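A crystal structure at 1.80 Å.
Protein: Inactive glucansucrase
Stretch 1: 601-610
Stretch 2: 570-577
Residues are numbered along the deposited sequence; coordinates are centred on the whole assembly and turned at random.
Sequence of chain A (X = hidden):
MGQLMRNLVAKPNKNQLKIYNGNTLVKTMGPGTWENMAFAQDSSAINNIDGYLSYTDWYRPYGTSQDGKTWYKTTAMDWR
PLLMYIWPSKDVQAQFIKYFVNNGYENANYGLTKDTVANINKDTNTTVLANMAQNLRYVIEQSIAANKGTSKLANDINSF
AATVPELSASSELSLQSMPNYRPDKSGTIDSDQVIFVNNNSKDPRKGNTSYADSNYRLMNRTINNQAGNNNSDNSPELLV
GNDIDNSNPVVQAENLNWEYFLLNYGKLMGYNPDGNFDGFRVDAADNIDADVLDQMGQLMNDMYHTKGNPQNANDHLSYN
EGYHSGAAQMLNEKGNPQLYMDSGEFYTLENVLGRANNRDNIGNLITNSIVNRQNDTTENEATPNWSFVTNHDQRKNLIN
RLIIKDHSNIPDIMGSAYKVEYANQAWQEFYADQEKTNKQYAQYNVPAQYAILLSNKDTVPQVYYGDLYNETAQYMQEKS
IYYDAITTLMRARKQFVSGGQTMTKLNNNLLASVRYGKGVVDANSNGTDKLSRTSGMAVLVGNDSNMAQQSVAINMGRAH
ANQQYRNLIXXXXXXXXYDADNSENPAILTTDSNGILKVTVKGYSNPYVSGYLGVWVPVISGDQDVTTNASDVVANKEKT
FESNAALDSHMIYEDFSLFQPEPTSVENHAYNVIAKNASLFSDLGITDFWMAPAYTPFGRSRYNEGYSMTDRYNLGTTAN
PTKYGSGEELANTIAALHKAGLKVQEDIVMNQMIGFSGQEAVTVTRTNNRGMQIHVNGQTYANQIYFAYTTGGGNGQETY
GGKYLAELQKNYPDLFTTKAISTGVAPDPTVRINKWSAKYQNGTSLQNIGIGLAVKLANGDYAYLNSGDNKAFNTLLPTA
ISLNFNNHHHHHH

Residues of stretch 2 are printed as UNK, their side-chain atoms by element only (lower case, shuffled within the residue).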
# COMPACT_ATOMS: atom_id res chain seq x y z
N VAL A 601 -16.16 -11.91 38.76
CA VAL A 601 -15.68 -10.86 37.86
C VAL A 601 -16.01 -9.48 38.39
O VAL A 601 -16.93 -9.33 39.19
CB VAL A 601 -16.30 -11.01 36.45
CG1 VAL A 601 -15.94 -12.37 35.84
CG2 VAL A 601 -17.81 -10.83 36.47
N LYS A 602 -15.28 -8.47 37.92
CA LYS A 602 -15.56 -7.06 38.19
C LYS A 602 -14.85 -6.17 37.18
O LYS A 602 -13.99 -6.64 36.44
CB LYS A 602 -15.13 -6.67 39.60
CG LYS A 602 -13.63 -6.59 39.80
CD LYS A 602 -13.27 -6.39 41.27
CE LYS A 602 -13.09 -4.92 41.60
NZ LYS A 602 -11.89 -4.31 40.94
N GLY A 603 -15.20 -4.89 37.17
CA GLY A 603 -14.51 -3.91 36.34
C GLY A 603 -13.13 -3.52 36.87
O GLY A 603 -12.96 -3.34 38.09
N TYR A 604 -12.16 -3.39 35.97
CA TYR A 604 -10.82 -2.91 36.28
C TYR A 604 -10.41 -1.81 35.32
O TYR A 604 -10.96 -1.67 34.22
CB TYR A 604 -9.80 -4.04 36.14
CG TYR A 604 -9.92 -5.13 37.15
CD1 TYR A 604 -10.74 -6.23 36.92
CD2 TYR A 604 -9.19 -5.11 38.33
CE1 TYR A 604 -10.84 -7.27 37.83
CE2 TYR A 604 -9.28 -6.14 39.26
CZ TYR A 604 -10.11 -7.21 39.00
OH TYR A 604 -10.21 -8.25 39.91
N SER A 605 -9.41 -1.05 35.73
CA SER A 605 -8.84 -0.01 34.89
C SER A 605 -7.33 -0.03 35.08
O SER A 605 -6.82 0.41 36.11
CB SER A 605 -9.43 1.35 35.25
OG SER A 605 -8.97 2.34 34.36
N ASN A 606 -6.62 -0.57 34.08
CA ASN A 606 -5.16 -0.63 34.09
C ASN A 606 -4.66 -0.61 32.63
O ASN A 606 -5.49 -0.60 31.71
CB ASN A 606 -4.69 -1.82 34.94
CG ASN A 606 -5.04 -3.16 34.32
OD1 ASN A 606 -4.76 -3.41 33.14
ND2 ASN A 606 -5.61 -4.05 35.12
N PRO A 607 -3.32 -0.60 32.40
CA PRO A 607 -2.87 -0.48 31.01
C PRO A 607 -3.31 -1.61 30.07
O PRO A 607 -3.40 -1.39 28.86
CB PRO A 607 -1.33 -0.44 31.15
CG PRO A 607 -1.09 0.06 32.53
CD PRO A 607 -2.18 -0.58 33.34
N TYR A 608 -3.58 -2.79 30.64
CA TYR A 608 -3.92 -3.99 29.90
C TYR A 608 -5.44 -4.17 29.71
O TYR A 608 -5.86 -4.64 28.66
CB TYR A 608 -3.35 -5.22 30.62
CG TYR A 608 -1.84 -5.17 30.74
CD1 TYR A 608 -1.03 -5.70 29.74
CD2 TYR A 608 -1.21 -4.56 31.85
CE1 TYR A 608 0.36 -5.64 29.83
CE2 TYR A 608 0.18 -4.50 31.94
CZ TYR A 608 0.96 -5.04 30.92
OH TYR A 608 2.32 -4.99 30.98
N VAL A 609 -6.23 -3.78 30.72
CA VAL A 609 -7.69 -4.04 30.76
C VAL A 609 -8.46 -2.79 31.23
O VAL A 609 -8.11 -2.16 32.24
CB VAL A 609 -8.02 -5.23 31.70
CG1 VAL A 609 -9.53 -5.51 31.74
CG2 VAL A 609 -7.25 -6.48 31.31
N SER A 610 -9.48 -2.42 30.45
CA SER A 610 -10.47 -1.42 30.80
C SER A 610 -11.84 -2.07 30.69
O SER A 610 -12.49 -2.04 29.63
CB SER A 610 -10.35 -0.23 29.86
OG SER A 610 -11.23 0.81 30.24
N UNK A 570 -6.27 -14.00 33.96
CA UNK A 570 -7.24 -13.29 34.80
C UNK A 570 -6.76 -11.85 34.98
O UNK A 570 -5.57 -11.56 34.77
c UNK A 570 -7.41 -14.01 36.15
o UNK A 570 -9.12 -14.57 37.73
c UNK A 570 -8.80 -13.81 36.80
o UNK A 570 -9.55 -12.89 36.40
N UNK A 571 -7.67 -10.96 35.35
CA UNK A 571 -7.36 -9.53 35.51
C UNK A 571 -7.05 -9.21 36.98
O UNK A 571 -7.71 -9.72 37.88
o UNK A 571 -8.81 -9.04 33.61
c UNK A 571 -8.52 -8.66 34.97
c UNK A 571 -8.17 -7.20 35.00
N UNK A 572 -6.05 -8.34 37.19
CA UNK A 572 -5.69 -7.80 38.52
C UNK A 572 -5.79 -6.28 38.49
O UNK A 572 -5.95 -5.69 37.43
o UNK A 572 -3.32 -7.50 38.05
c UNK A 572 -4.02 -9.68 38.86
c UNK A 572 -4.24 -8.17 38.92
N UNK A 573 -5.66 -5.63 39.66
CA UNK A 573 -5.74 -4.16 39.71
C UNK A 573 -4.69 -3.48 38.81
O UNK A 573 -4.99 -2.46 38.19
o UNK A 573 -9.18 -4.18 41.97
o UNK A 573 -8.29 -2.48 40.90
c UNK A 573 -6.81 -3.99 42.07
c UNK A 573 -8.18 -3.51 41.61
c UNK A 573 -5.63 -3.63 41.16
N UNK A 574 -3.50 -4.06 38.73
CA UNK A 574 -2.39 -3.50 37.93
C UNK A 574 -2.25 -4.05 36.50
O UNK A 574 -1.70 -3.35 35.64
o UNK A 574 -1.65 -1.81 40.08
c UNK A 574 -1.00 -2.86 39.94
n UNK A 574 -0.21 -3.34 40.90
c UNK A 574 -1.06 -3.67 38.67
N UNK A 575 -2.75 -5.25 36.24
CA UNK A 575 -2.63 -5.82 34.89
C UNK A 575 -3.29 -7.17 34.72
O UNK A 575 -4.49 -7.31 35.01
N UNK A 576 -2.52 -8.14 34.25
CA UNK A 576 -2.99 -9.52 34.03
C UNK A 576 -2.13 -10.46 34.85
O UNK A 576 -0.98 -10.14 35.13
c UNK A 576 -3.28 -9.44 30.12
c UNK A 576 -2.85 -9.89 32.55
c UNK A 576 -5.15 -9.27 31.78
c UNK A 576 -3.66 -9.07 31.55
N UNK A 577 -2.67 -11.63 35.20
CA UNK A 577 -1.90 -12.71 35.83
C UNK A 577 -2.11 -14.02 35.07
O UNK A 577 -3.21 -14.27 34.53
o UNK A 577 -1.45 -13.97 37.87
c UNK A 577 -2.25 -12.91 37.33
c UNK A 577 -3.70 -13.26 37.55
O HOH W 1 -10.03 -11.18 38.53

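Position 570 carries two carbons, the second bearing two oxygens, a short carboxylate that makes no direct contact with stretch 1. One oxygen accepts from the backbone N of position 571 at 2.9 Å. This is Asp 570. A water lies 2.8 Å from Asp 570 OD1 and 3.2 Å from Tyr 604 OH.

Position 571 has one carbon carrying an oxygen and a carbon, a beta-branched hydroxyl side chain whose CA-to-CB bond points toward stretch 1. Its methyl sits over one face of the Tyr 604 ring, 3.7 Å from the centroid. With its gamma oxygen, this is Thr 571, whose CG2 makes a CH-pi contact.

Position 572 repeats that atom pattern, but its CA-to-CB bond points away. Its oxygen turns back on its own loop, 2.9 Å from the backbone N of position 575, and accepts a hydrogen bond from it. This is Thr 572, whose backbone O lies 3.4 Å from Tyr 604 CD2.

Position 573 has three carbons in line, the third carrying two oxygens. CB points away, yet the chain's end returns to stretch 1, bringing one oxygen within 2.9 Å of Lys 602 NZ. The longer carboxylate is Glu 573. Its OE2 forms a salt bridge with that amine and also lies 3.3 Å from Tyr 604 CE2.

Position 574 shows two carbons, the second bearing one oxygen and one nitrogen: a short amide whose CA-to-CB bond points away. It is Asn 574, which meets its neighbours through backbone O, 3.4 Å from Asn 606 CB and 3.6 Å from Pro 607 CD.

Position 575 has no side-chain atoms, and its CA is 3.6 Å from Tyr 608 CD2. An ideal CB would lie just 3.0 Å from that same CD2. This is Gly 575.

Position 576 has four carbons forked at the second, with no polar atom. One tip lies 3.5 Å from Val 609 CG2. This is Leu 576, whose CG also packs 4.0 Å from Tyr 608 CB.

Position 577 again has one carbon carrying an oxygen and a carbon, out of reach of stretch 1. It is Thr 577, whose backbone pairs with Asp 570.

The contact works by fitting side chains against a hairpin-like loop. Asn 606 OD1 accepts from Tyr 608 N and Val 609 N, bracing its own turn, while Asn 606 ND2 gives a weak hydrogen bond to Gly 575 O at 3.4 Å. Two rules follow: a chain as long as Glu 573 can pair although its CB points away, and glycine leaves room where a ring comes close.

Stretch 2 (570-577) DTTENGLT
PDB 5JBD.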